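Local coordinates for DUF1214 domain-containing protein (Burkholderia cenocepacia, PDB 6ANS), which is of unknown function but belongs to the DUF1214 family, and in the crystal binds a phosphate ion, probably from the crystallisation liquor, between tyrosines and arginines, at residues 110-115 against 193-198; 134-139 against 189-194; 149-154 against 272-277. One frame throughout, in Å; residues are numbered along the deposited sequence.

Contact 1. Residues 110-115 against 193-198. With PO4 (phosphate ion), chain E.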
loop_
_atom_site.group_PDB
_atom_site.type_symbol
_atom_site.label_atom_id
_atom_site.label_comp_id
_atom_site.label_asym_id
_atom_site.label_seq_id
_atom_site.Cartn_x
_atom_site.Cartn_y
_atom_site.Cartn_z
ATOM N N LEU A 110 4.074 13.568 5.757
ATOM C CA LEU A 110 3.194 12.865 4.835
ATOM C C LEU A 110 3.734 13.129 3.432
ATOM O O LEU A 110 3.758 14.278 2.976
ATOM C CB LEU A 110 1.755 13.357 4.951
ATOM C CG LEU A 110 0.736 12.743 3.978
ATOM C CD1 LEU A 110 0.734 11.247 4.061
ATOM C CD2 LEU A 110 -0.679 13.309 4.192
ATOM N N TYR A 111 4.221 12.083 2.777
ATOM C CA TYR A 111 4.681 12.193 1.402
ATOM C C TYR A 111 3.556 11.795 0.471
ATOM O O TYR A 111 2.856 10.802 0.709
ATOM C CB TYR A 111 5.874 11.282 1.110
ATOM C CG TYR A 111 7.175 11.626 1.775
ATOM C CD1 TYR A 111 8.015 12.605 1.243
ATOM C CD2 TYR A 111 7.608 10.923 2.898
ATOM C CE1 TYR A 111 9.234 12.905 1.836
ATOM C CE2 TYR A 111 8.829 11.209 3.498
ATOM C CZ TYR A 111 9.638 12.205 2.953
ATOM O OH TYR A 111 10.841 12.492 3.529
ATOM N N GLN A 112 3.425 12.533 -0.623
ATOM C CA GLN A 112 2.477 12.168 -1.659
ATOM C C GLN A 112 3.150 12.351 -3.005
ATOM O O GLN A 112 3.824 13.355 -3.235
ATOM C CB GLN A 112 1.211 13.009 -1.580
ATOM C CG GLN A 112 0.442 12.788 -0.286
ATOM C CD GLN A 112 -0.866 13.530 -0.303
ATOM O OE1 GLN A 112 -0.920 14.724 -0.022
ATOM N NE2 GLN A 112 -1.923 12.839 -0.716
ATOM N N TYR A 113 2.939 11.391 -3.895
ATOM C CA TYR A 113 3.606 11.351 -5.181
ATOM C C TYR A 113 2.560 11.039 -6.233
ATOM O O TYR A 113 1.716 10.157 -6.037
ATOM C CB TYR A 113 4.714 10.275 -5.159
ATOM C CG TYR A 113 5.543 10.052 -6.410
ATOM C CD1 TYR A 113 6.910 10.291 -6.400
ATOM C CD2 TYR A 113 4.980 9.555 -7.580
ATOM C CE1 TYR A 113 7.693 10.060 -7.521
ATOM C CE2 TYR A 113 5.763 9.321 -8.714
ATOM C CZ TYR A 113 7.122 9.568 -8.673
ATOM O OH TYR A 113 7.914 9.344 -9.790
ATOM N N ALA A 114 2.620 11.755 -7.349
ATOM C CA ALA A 114 1.812 11.423 -8.511
ATOM C C ALA A 114 2.685 11.459 -9.755
ATOM O O ALA A 114 3.490 12.383 -9.936
ATOM C CB ALA A 114 0.631 12.381 -8.677
ATOM N N ARG A 115 2.510 10.457 -10.612
ATOM C CA ARG A 115 3.118 10.493 -11.932
ATOM C C ARG A 115 2.365 11.483 -12.793
ATOM O O ARG A 115 1.135 11.493 -12.813
ATOM C CB ARG A 115 3.097 9.118 -12.598
ATOM C CG ARG A 115 3.956 8.067 -11.927
ATOM C CD ARG A 115 5.430 8.439 -11.994
ATOM N NE ARG A 115 6.032 8.251 -13.307
ATOM C CZ ARG A 115 7.341 8.097 -13.485
ATOM N NH1 ARG A 115 8.151 8.108 -12.430
ATOM N NH2 ARG A 115 7.847 7.937 -14.701
ATOM N N VAL A 193 4.888 15.834 -3.103
ATOM C CA VAL A 193 4.316 16.727 -2.105
ATOM C C VAL A 193 4.879 16.339 -0.749
ATOM O O VAL A 193 4.885 15.151 -0.393
ATOM C CB VAL A 193 2.783 16.647 -2.090
ATOM C CG1 VAL A 193 2.199 17.665 -1.073
ATOM C CG2 VAL A 193 2.197 16.816 -3.479
ATOM N N ARG A 194 5.336 17.332 0.014
ATOM C CA ARG A 194 5.721 17.130 1.407
ATOM C C ARG A 194 4.756 17.875 2.318
ATOM O O ARG A 194 4.572 19.090 2.184
ATOM C CB ARG A 194 7.149 17.596 1.674
ATOM C CG ARG A 194 8.204 16.706 1.041
ATOM C CD ARG A 194 9.559 17.322 1.216
ATOM N NE ARG A 194 10.649 16.445 0.820
ATOM C CZ ARG A 194 11.058 16.285 -0.440
ATOM N NH1 ARG A 194 10.438 16.918 -1.440
ATOM N NH2 ARG A 194 12.093 15.491 -0.696
ATOM N N GLN A 195 4.141 17.148 3.238
ATOM C CA GLN A 195 3.450 17.754 4.368
ATOM C C GLN A 195 4.259 17.432 5.617
ATOM O O GLN A 195 4.374 16.261 6.003
ATOM C CB GLN A 195 2.014 17.249 4.482
ATOM C CG GLN A 195 1.263 17.197 3.147
ATOM C CD GLN A 195 -0.243 17.180 3.373
ATOM O OE1 GLN A 195 -0.708 17.651 4.409
ATOM N NE2 GLN A 195 -1.009 16.670 2.401
ATOM N N THR A 196 4.810 18.457 6.255
ATOM C CA THR A 196 5.713 18.261 7.379
ATOM C C THR A 196 5.007 18.679 8.660
ATOM O O THR A 196 4.626 19.845 8.815
ATOM C CB THR A 196 7.002 19.060 7.194
ATOM O OG1 THR A 196 7.620 18.682 5.963
ATOM C CG2 THR A 196 7.964 18.777 8.348
ATOM N N PHE A 197 4.857 17.737 9.583
ATOM C CA PHE A 197 4.068 17.956 10.789
ATOM C C PHE A 197 4.970 18.334 11.957
ATOM O O PHE A 197 5.949 17.633 12.246
ATOM C CB PHE A 197 3.254 16.709 11.143
ATOM C CG PHE A 197 2.196 16.401 10.139
ATOM C CD1 PHE A 197 0.955 17.005 10.222
ATOM C CD2 PHE A 197 2.466 15.547 9.073
ATOM C CE1 PHE A 197 -0.015 16.748 9.278
ATOM C CE2 PHE A 197 1.504 15.280 8.119
ATOM C CZ PHE A 197 0.255 15.888 8.222
ATOM N N LEU A 198 4.647 19.443 12.620
ATOM C CA LEU A 198 5.216 19.636 13.943
ATOM C C LEU A 198 4.694 18.558 14.887
ATOM O O LEU A 198 5.452 18.007 15.692
ATOM C CB LEU A 198 4.875 21.034 14.487
ATOM C CG LEU A 198 5.530 22.280 13.885
ATOM C CD1 LEU A 198 4.910 23.546 14.477
ATOM C CD2 LEU A 198 7.041 22.269 14.067
HETATM P P PO4 E . 13.269 14.878 2.813
HETATM O O1 PO4 E . 13.451 16.006 3.799
HETATM O O2 PO4 E . 13.857 13.651 3.435
HETATM O O3 PO4 E . 11.814 14.664 2.479
HETATM O O4 PO4 E . 14.009 15.268 1.558
#
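Tyr111 and Arg194 sit directly across from each other as a non-hydrogen-bonded pair of antiparallel strands and close together on one phosphate oxygen. Tyr111 OH gives its proton to phosphate O3 at 2.6 Å, and Arg194 NE reaches the same O3 at 2.7 Å in a nearly straight bond (163°). Ring and guanidinium planes stand 72° apart, each meeting the ion at its edge. Arg194 NH2 takes phosphate O4 at 3.0 Å, and its longer bond to O3 is weak. The arginine is extended from CG to NE, which carries the guanidinium past the tyrosine ring to the ion; Tyr278 and Arg366 bind the phosphate too. Tyr111 OH also bonds Asn106 N, and Arg194 NH2 bonds Gly271 O. Against these short bonds between buried residues stands the face of Leu110, Gln112, Val193 and Gln195, where Leu110 and Gln112 are partly exposed. There Gln195 NE2 donates to Gln112 OE1 at 3.1 Å in a bent bond, arriving 37° above the acceptor's carbonyl plane, while Gln195 OE1 is held by the backbone of Ala206. Leu110 lies alongside Gln195, and its CB touches the edge of the Phe197 ring at CE2, 3.7 Å away. The backbones are bonded in two reciprocal pairs, Leu110 with Gln195 and Gln112 with Val193. Strand 109-115 is an outermost strand of its four-stranded antiparallel sheet within the chain; strand 188-196 pairs on its other side with strand 133-140, helix 60-83 packs on Tyr113 and Arg115, and strand 207-212 meets Gln112 and Val193.

Contact 2. Residues 134-139 against 189-194. With PO4 (phosphate ion), chain E.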
loop_
_atom_site.group_PDB
_atom_site.type_symbol
_atom_site.label_atom_id
_atom_site.label_comp_id
_atom_site.label_asym_id
_atom_site.label_seq_id
_atom_site.Cartn_x
_atom_site.Cartn_y
_atom_site.Cartn_z
ATOM N N LEU A 134 4.119 22.815 3.889
ATOM C CA LEU A 134 3.556 22.143 2.723
ATOM C C LEU A 134 4.356 22.567 1.500
ATOM O O LEU A 134 4.436 23.767 1.216
ATOM C CB LEU A 134 2.083 22.526 2.565
ATOM C CG LEU A 134 1.398 22.050 1.293
ATOM C CD1 LEU A 134 1.306 20.536 1.336
ATOM C CD2 LEU A 134 0.013 22.684 1.194
ATOM N N SER A 135 4.979 21.615 0.790
ATOM C CA SER A 135 5.742 21.978 -0.396
ATOM C C SER A 135 5.391 21.053 -1.551
ATOM O O SER A 135 4.966 19.909 -1.348
ATOM C CB SER A 135 7.261 21.989 -0.126
ATOM O OG SER A 135 7.798 20.685 -0.015
ATOM N N PHE A 136 5.535 21.586 -2.767
ATOM C CA PHE A 136 5.220 20.883 -4.006
ATOM C C PHE A 136 6.433 20.955 -4.916
ATOM O O PHE A 136 6.825 22.045 -5.324
ATOM C CB PHE A 136 4.012 21.498 -4.724
ATOM C CG PHE A 136 2.745 21.544 -3.899
ATOM C CD1 PHE A 136 1.826 20.513 -3.963
ATOM C CD2 PHE A 136 2.466 22.634 -3.078
ATOM C CE1 PHE A 136 0.653 20.555 -3.205
ATOM C CE2 PHE A 136 1.300 22.684 -2.332
ATOM C CZ PHE A 136 0.393 21.642 -2.399
ATOM N N GLY A 137 7.007 19.811 -5.259
ATOM C CA GLY A 137 8.102 19.749 -6.216
ATOM C C GLY A 137 7.744 18.916 -7.431
ATOM O O GLY A 137 7.169 17.834 -7.301
ATOM N N THR A 138 8.085 19.415 -8.617
ATOM C CA THR A 138 7.995 18.567 -9.794
ATOM C C THR A 138 9.389 18.062 -10.142
ATOM O O THR A 138 10.384 18.747 -9.914
ATOM C CB THR A 138 7.329 19.279 -10.977
ATOM O OG1 THR A 138 8.103 20.404 -11.387
ATOM C CG2 THR A 138 5.913 19.735 -10.581
ATOM N N GLN A 139 9.459 16.815 -10.598
ATOM C CA GLN A 139 10.727 16.130 -10.788
ATOM C C GLN A 139 10.736 15.449 -12.149
ATOM O O GLN A 139 9.690 15.206 -12.757
ATOM C CB GLN A 139 10.992 15.086 -9.676
ATOM C CG GLN A 139 10.504 15.457 -8.264
ATOM C CD GLN A 139 11.318 16.591 -7.606
ATOM O OE1 GLN A 139 10.767 17.398 -6.859
ATOM N NE2 GLN A 139 12.624 16.648 -7.886
ATOM N N ASN A 189 8.084 14.203 -14.879
ATOM C CA ASN A 189 7.250 13.009 -14.768
ATOM C C ASN A 189 6.699 12.743 -13.376
ATOM O O ASN A 189 6.010 11.732 -13.195
ATOM C CB ASN A 189 8.028 11.764 -15.260
ATOM C CG ASN A 189 9.272 11.472 -14.426
ATOM O OD1 ASN A 189 9.408 11.910 -13.273
ATOM N ND2 ASN A 189 10.205 10.752 -15.025
ATOM N N ALA A 190 6.975 13.594 -12.388
ATOM C CA ALA A 190 6.467 13.358 -11.041
ATOM C C ALA A 190 6.180 14.671 -10.315
ATOM O O ALA A 190 6.844 15.689 -10.532
ATOM C CB ALA A 190 7.445 12.538 -10.200
ATOM N N LEU A 191 5.192 14.617 -9.434
ATOM C CA LEU A 191 4.935 15.655 -8.456
ATOM C C LEU A 191 5.142 15.047 -7.079
ATOM O O LEU A 191 4.524 14.028 -6.746
ATOM C CB LEU A 191 3.518 16.206 -8.594
ATOM C CG LEU A 191 3.059 17.021 -7.378
ATOM C CD1 LEU A 191 3.791 18.366 -7.306
ATOM C CD2 LEU A 191 1.550 17.201 -7.401
ATOM N N LEU A 192 6.000 15.670 -6.278
ATOM C CA LEU A 192 6.306 15.167 -4.946
ATOM C C LEU A 192 5.866 16.200 -3.923
ATOM O O LEU A 192 6.404 17.311 -3.888
ATOM C CB LEU A 192 7.796 14.853 -4.802
ATOM C CG LEU A 192 8.184 14.289 -3.437
ATOM C CD1 LEU A 192 7.309 13.078 -3.054
ATOM C CD2 LEU A 192 9.660 13.931 -3.455
ATOM N N VAL A 193 4.888 15.834 -3.103
ATOM C CA VAL A 193 4.316 16.727 -2.105
ATOM C C VAL A 193 4.879 16.339 -0.749
ATOM O O VAL A 193 4.885 15.151 -0.393
ATOM C CB VAL A 193 2.783 16.647 -2.090
ATOM C CG1 VAL A 193 2.199 17.665 -1.073
ATOM C CG2 VAL A 193 2.197 16.816 -3.479
ATOM N N ARG A 194 5.336 17.332 0.014
ATOM C CA ARG A 194 5.721 17.130 1.407
ATOM C C ARG A 194 4.756 17.875 2.318
ATOM O O ARG A 194 4.572 19.090 2.184
ATOM C CB ARG A 194 7.149 17.596 1.674
ATOM C CG ARG A 194 8.204 16.706 1.041
ATOM C CD ARG A 194 9.559 17.322 1.216
ATOM N NE ARG A 194 10.649 16.445 0.820
ATOM C CZ ARG A 194 11.058 16.285 -0.440
ATOM N NH1 ARG A 194 10.438 16.918 -1.440
ATOM N NH2 ARG A 194 12.093 15.491 -0.696
HETATM P P PO4 E . 13.269 14.878 2.813
HETATM O O1 PO4 E . 13.451 16.006 3.799
HETATM O O2 PO4 E . 13.857 13.651 3.435
HETATM O O3 PO4 E . 11.814 14.664 2.479
HETATM O O4 PO4 E . 14.009 15.268 1.558
HETATM O O HOH W 1 8.065 18.676 -1.923
HETATM O O HOH W 2 11.428 17.225 -4.204
#
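Strands 134-139 and 189-194 run antiparallel at 161°, their axes 4.6 Å apart at the closest, with reciprocal backbone bonds at Ser135 with Arg194, Gly137 with Leu192 and Gln139 with Ala190. At the last pair Asn189 N also donates to Gln139 O, at 2.8 Å, so that one carbonyl takes two N-H groups. Phe136 and Val193 lie side by side on one face: Phe136 CD1 meets Val193 CG2 at 3.7 Å, while Leu191 CD1 comes to the edge of the ring near CB. Leu191 has CG anti to its backbone N (chi1 165°), which lays CD1 against Gly137 O at 3.4 Å. Leu134 CD1 extends the apolar row on to Val193 CG1, and Leu208 and Ile170, from strands 207-212 and 167-173 of a second sheet, pack on Phe136. The other face carries Ser135, Gln139 and Arg194 beside Leu192 and Ala190. One water gives its protons to Ser135 OG (2.8 Å) and Leu192 O and accepts from Arg194 NH1 at 3.0 Å. A second water in the guanidinium plane also takes NH1 and is in bonding range of Gln139 OE1, whose side-chain partner is Gln151. With the phosphate, these partners in its plane would restrain the rotation of the guanidinium. Ser135 OG is bonded to Asp273 as well, tying the strand to the 272-277 loop. The doubled pairing of Asn189 and Ala190 opposite Gln139 is a classic beta bulge, set in the central strand pair of an antiparallel sheet with strand order 1-4-2-3, one face mainly apolar and the other turned to the phosphate.

Contact 3. Residues 149-154 against 272-277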
loop_
_atom_site.group_PDB
_atom_site.type_symbol
_atom_site.label_atom_id
_atom_site.label_comp_id
_atom_site.label_asym_id
_atom_site.label_seq_id
_atom_site.Cartn_x
_atom_site.Cartn_y
_atom_site.Cartn_z
HETATM N N MSE A 149 16.545 12.339 -9.111
HETATM C CA MSE A 149 15.221 12.923 -9.241
HETATM C C MSE A 149 15.324 14.435 -9.360
HETATM O O MSE A 149 14.869 15.161 -8.481
HETATM C CB MSE A 149 14.326 12.564 -8.050
HETATM C CG MSE A 149 13.798 11.180 -8.031
HETATM SE SE MSE A 149 12.536 11.043 -6.521
HETATM C CE MSE A 149 10.963 11.797 -7.319
ATOM N N LEU A 150 15.903 14.898 -10.461
ATOM C CA LEU A 150 16.166 16.317 -10.646
ATOM C C LEU A 150 14.871 17.122 -10.636
ATOM O O LEU A 150 13.861 16.718 -11.215
ATOM C CB LEU A 150 16.922 16.532 -11.959
ATOM C CG LEU A 150 18.292 15.854 -12.037
ATOM C CD1 LEU A 150 18.857 15.921 -13.459
ATOM C CD2 LEU A 150 19.246 16.530 -11.057
ATOM N N GLN A 151 14.916 18.276 -9.978
ATOM C CA GLN A 151 13.731 19.100 -9.802
ATOM C C GLN A 151 13.517 20.018 -10.995
ATOM O O GLN A 151 14.464 20.595 -11.526
ATOM C CB GLN A 151 13.854 19.931 -8.520
ATOM C CG GLN A 151 12.604 20.681 -8.145
ATOM C CD GLN A 151 12.537 20.965 -6.663
ATOM O OE1 GLN A 151 13.106 21.955 -6.180
ATOM N NE2 GLN A 151 11.851 20.094 -5.924
ATOM N N THR A 152 12.257 20.182 -11.389
ATOM C CA THR A 152 11.901 21.092 -12.466
ATOM C C THR A 152 11.042 22.278 -12.021
ATOM O O THR A 152 10.945 23.254 -12.767
ATOM C CB THR A 152 11.170 20.334 -13.586
ATOM O OG1 THR A 152 10.067 19.591 -13.031
ATOM C CG2 THR A 152 12.122 19.390 -14.305
ATOM N N GLY A 153 10.444 22.236 -10.833
ATOM C CA GLY A 153 9.632 23.334 -10.328
ATOM C C GLY A 153 9.416 23.152 -8.842
ATOM O O GLY A 153 9.653 22.076 -8.285
ATOM N N PHE A 154 8.955 24.220 -8.199
ATOM C CA PHE A 154 8.834 24.196 -6.753
ATOM C C PHE A 154 7.845 25.257 -6.298
ATOM O O PHE A 154 7.820 26.360 -6.839
ATOM C CB PHE A 154 10.192 24.414 -6.066
ATOM C CG PHE A 154 10.112 24.319 -4.575
ATOM C CD1 PHE A 154 10.107 23.076 -3.947
ATOM C CD2 PHE A 154 10.006 25.466 -3.798
ATOM C CE1 PHE A 154 10.012 22.978 -2.556
ATOM C CE2 PHE A 154 9.918 25.381 -2.421
ATOM C CZ PHE A 154 9.919 24.130 -1.793
ATOM N N GLY A 272 15.554 16.058 -3.089
ATOM C CA GLY A 272 15.412 16.835 -1.881
ATOM C C GLY A 272 14.509 18.042 -2.075
ATOM O O GLY A 272 14.113 18.423 -3.176
ATOM N N ASP A 273 14.185 18.658 -0.950
ATOM C CA ASP A 273 13.369 19.860 -0.929
ATOM C C ASP A 273 14.311 21.048 -0.836
ATOM O O ASP A 273 15.122 21.094 0.102
ATOM C CB ASP A 273 12.402 19.820 0.262
ATOM C CG ASP A 273 11.540 21.097 0.407
ATOM O OD1 ASP A 273 12.043 22.211 0.165
ATOM O OD2 ASP A 273 10.352 20.980 0.809
ATOM N N PRO A 274 14.240 22.018 -1.752
ATOM C CA PRO A 274 15.236 23.111 -1.760
ATOM C C PRO A 274 15.173 24.048 -0.566
ATOM O O PRO A 274 16.072 24.895 -0.453
ATOM C CB PRO A 274 14.918 23.869 -3.057
ATOM C CG PRO A 274 13.484 23.567 -3.325
ATOM C CD PRO A 274 13.308 22.124 -2.885
ATOM N N ASN A 275 14.156 23.950 0.308
ATOM C CA ASN A 275 14.164 24.680 1.573
ATOM C C ASN A 275 15.005 24.014 2.640
ATOM O O ASN A 275 15.221 24.616 3.695
ATOM C CB ASN A 275 12.751 24.839 2.153
ATOM C CG ASN A 275 11.934 25.853 1.407
ATOM O OD1 ASN A 275 12.460 26.863 0.930
ATOM N ND2 ASN A 275 10.640 25.599 1.302
ATOM N N ILE A 276 15.493 22.807 2.398
ATOM C CA ILE A 276 16.060 21.977 3.448
ATOM C C ILE A 276 17.570 21.919 3.290
ATOM O O ILE A 276 18.086 21.704 2.186
ATOM C CB ILE A 276 15.455 20.566 3.429
ATOM C CG1 ILE A 276 13.929 20.661 3.502
ATOM C CG2 ILE A 276 16.023 19.752 4.570
ATOM C CD1 ILE A 276 13.256 19.310 3.674
ATOM N N TYR A 277 18.266 22.103 4.400
ATOM C CA TYR A 277 19.699 21.887 4.499
ATOM C C TYR A 277 19.914 20.574 5.246
ATOM O O TYR A 277 19.423 20.409 6.371
ATOM C CB TYR A 277 20.351 23.071 5.223
ATOM C CG TYR A 277 21.852 23.124 5.138
ATOM C CD1 TYR A 277 22.639 22.472 6.075
ATOM C CD2 TYR A 277 22.488 23.865 4.143
ATOM C CE1 TYR A 277 24.020 22.541 6.026
ATOM C CE2 TYR A 277 23.882 23.936 4.076
ATOM C CZ TYR A 277 24.636 23.270 5.023
ATOM O OH TYR A 277 26.008 23.315 4.983
#
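Phe154 spreads its ring beneath Pro274, whose CG sits 3.5 Å from the ring centroid and only 14° off the normal: a CH-pi contact over the middle of the face. The two side chains come from opposite directions, and Pro274 CD also reaches Phe154 CE1 at 3.4 Å. The phenylalanine's chi1 of -177° points the ring out from strand 151-155 toward the loop. Gln151 approaches the same proline from a second side, crossing it at about a right angle, with OE1 3.3 Å from Pro274 CG. Its NE2 is turned to Gln139 OE1 of the adjacent strand, which fixes the amide and leaves OE1 against the proline's CG and CD. No hydrogen bond runs between the two segments. The loop that receives these side chains leads into strand 276-284, an outermost strand of another four-stranded antiparallel sheet. It is a type I beta turn from Asp273 to Ile276, closed by the bond from Ile276 N to Asp273 O, combined with an Asx turn in which Asp273 OD1 accepts Asn275 N at 2.7 Å, nearly along its C-O axis. That bond holds the carboxylate beside the aromatic ring, where Asp273 OD1 lies 3.5 Å from Phe154 CZ. Asp273 OD2 is in turn bonded to Tyr133 OH and Ser135 OG. Asn275 brings ND2 to the ring edge, 3.5 Å from Phe154 CZ, with its amide plane almost perpendicular to the ring at 85°; ND2 itself is hydrogen-bonded to Asp156 and Tyr133, and OD1 to Lys158. Gln268 of helix 264-269 also touches Pro274.

Overall arrangement
Contacts 1 and 2 lie about 8 Å apart between centres and share Val193 and Arg194 on strand 188-196, which pairs with strand 109-115 on one side and strand 133-140 on the other. Contact 3 lies about 8 Å from contact 2 and 13 Å from contact 1, where strand 151-155, an outermost strand of the same sheet, meets the turn before strand 276-284 of a second sheet. Along the chain the first segments run 110-115, 134-139, 149-154; contacts 1 and 2 then close on 188-196 and the following loop, before 272-277. Sheet and turn border a phosphate, probably from the crystallisation liquor, which may mark a pocket between the two sheets.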